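Local structure of trichomaglin (Trichosanthes lepiniana, 1SGL) at residues T107-S110 with P111-G115. The protein is an S-like ribonuclease of the T2 family, and so probably cleaves the phosphodiester bonds of single-stranded RNA. Numbering follows the deposited sequence.
Sequences TCAS and PVIKG
A tight turn built on a cis-proline, in the loop that joins helix 97-106 to helix 116-129, brings Ala109 against Val112 and Ile113. The carbonyl oxygen of Ala109 accepts the amides of Val112 and Ile113. Ile113 N lies 3.1 Å from Ala109 O with a nearly straight N-H...O angle of 161°, but it approaches from above the carbonyl plane, 50° out of it; Val112 N, 3.0 Å from the same Ala109 O, makes a weak, strongly bent bond. The cis peptide between Ser110 and Pro111 reverses the chain within these few residues, and Ser110 CA makes a CA-H...O contact with Ile113 O (3.2 Å) across the turn. In this T2-family fold the turn lies between the two helices, and Gly115 takes the N-cap position of helix 116-129. Ala109 CB packs on Ile113 CB at 3.9 Å and meets the end of the isoleucine, CD1, at 4.1 Å. With CG1 anti to its carbonyl carbon (chi1 -66°) and an extended chi2, Ile113 carries CD1 in front of the alanine methyl. Pro47 and Phe8 pack on Ala109, and Leu45 and Tyr119 on Ile113, while the Cys108-Cys58 disulfide fastens the start of the loop.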
loop_
_atom_site.group_PDB
_atom_site.type_symbol
_atom_site.label_atom_id
_atom_site.label_comp_id
_atom_site.label_asym_id
_atom_site.label_seq_id
_atom_site.Cartn_x
_atom_site.Cartn_y
_atom_site.Cartn_z
ATOM N N THR A 107 -9.656 3.415 12.391
ATOM C CA THR A 107 -10.486 3.938 13.471
ATOM C C THR A 107 -10.417 5.464 13.509
ATOM O O THR A 107 -11.387 6.128 13.871
ATOM C CB THR A 107 -10.040 3.368 14.834
ATOM O OG1 THR A 107 -8.654 3.656 15.043
ATOM C CG2 THR A 107 -10.236 1.858 14.869
ATOM N N CYS A 108 -9.271 6.008 13.114
ATOM C CA CYS A 108 -9.064 7.450 13.091
ATOM C C CYS A 108 -9.648 8.110 11.839
ATOM O O CYS A 108 -9.518 9.325 11.653
ATOM C CB CYS A 108 -7.567 7.760 13.176
ATOM S SG CYS A 108 -6.751 7.182 14.704
ATOM N N ALA A 109 -10.284 7.313 10.983
ATOM C CA ALA A 109 -10.873 7.829 9.750
ATOM C C ALA A 109 -12.364 8.109 9.901
ATOM O O ALA A 109 -13.010 8.613 8.978
ATOM C CB ALA A 109 -10.641 6.845 8.602
ATOM N N SER A 110 -12.916 7.769 11.060
ATOM C CA SER A 110 -14.329 8.017 11.313
ATOM C C SER A 110 -14.507 9.528 11.405
ATOM O O SER A 110 -13.612 10.230 11.879
ATOM C CB SER A 110 -14.756 7.366 12.629
ATOM O OG SER A 110 -16.114 7.657 12.912
ATOM N N PRO A 111 -15.668 10.052 10.976
ATOM C CA PRO A 111 -16.842 9.378 10.413
ATOM C C PRO A 111 -16.858 9.243 8.886
ATOM O O PRO A 111 -17.869 8.841 8.313
ATOM C CB PRO A 111 -17.980 10.252 10.899
ATOM C CG PRO A 111 -17.387 11.618 10.696
ATOM C CD PRO A 111 -15.984 11.462 11.273
ATOM N N VAL A 112 -15.763 9.592 8.221
ATOM C CA VAL A 112 -15.723 9.473 6.766
ATOM C C VAL A 112 -15.813 7.987 6.436
ATOM O O VAL A 112 -16.474 7.588 5.482
ATOM C CB VAL A 112 -14.416 10.052 6.178
ATOM C CG1 VAL A 112 -14.503 10.075 4.667
ATOM C CG2 VAL A 112 -14.172 11.454 6.725
ATOM N N ILE A 113 -15.127 7.179 7.234
ATOM C CA ILE A 113 -15.139 5.730 7.086
ATOM C C ILE A 113 -15.642 5.196 8.421
ATOM O O ILE A 113 -15.041 5.458 9.460
ATOM C CB ILE A 113 -13.724 5.158 6.824
ATOM C CG1 ILE A 113 -13.212 5.637 5.462
ATOM C CG2 ILE A 113 -13.759 3.632 6.890
ATOM C CD1 ILE A 113 -11.840 5.120 5.102
ATOM N N LYS A 114 -16.747 4.464 8.399
ATOM C CA LYS A 114 -17.308 3.930 9.636
ATOM C C LYS A 114 -17.287 2.411 9.709
ATOM O O LYS A 114 -18.063 1.742 9.037
ATOM C CB LYS A 114 -18.751 4.411 9.814
ATOM C CG LYS A 114 -18.906 5.922 9.921
ATOM C CD LYS A 114 -20.365 6.305 10.136
ATOM C CE LYS A 114 -20.548 7.814 10.181
ATOM N NZ LYS A 114 -21.961 8.185 10.491
ATOM N N GLY A 115 -16.393 1.873 10.526
ATOM C CA GLY A 115 -16.328 0.434 10.685
ATOM C C GLY A 115 -15.430 -0.342 9.744
ATOM O O GLY A 115 -15.078 0.121 8.654
#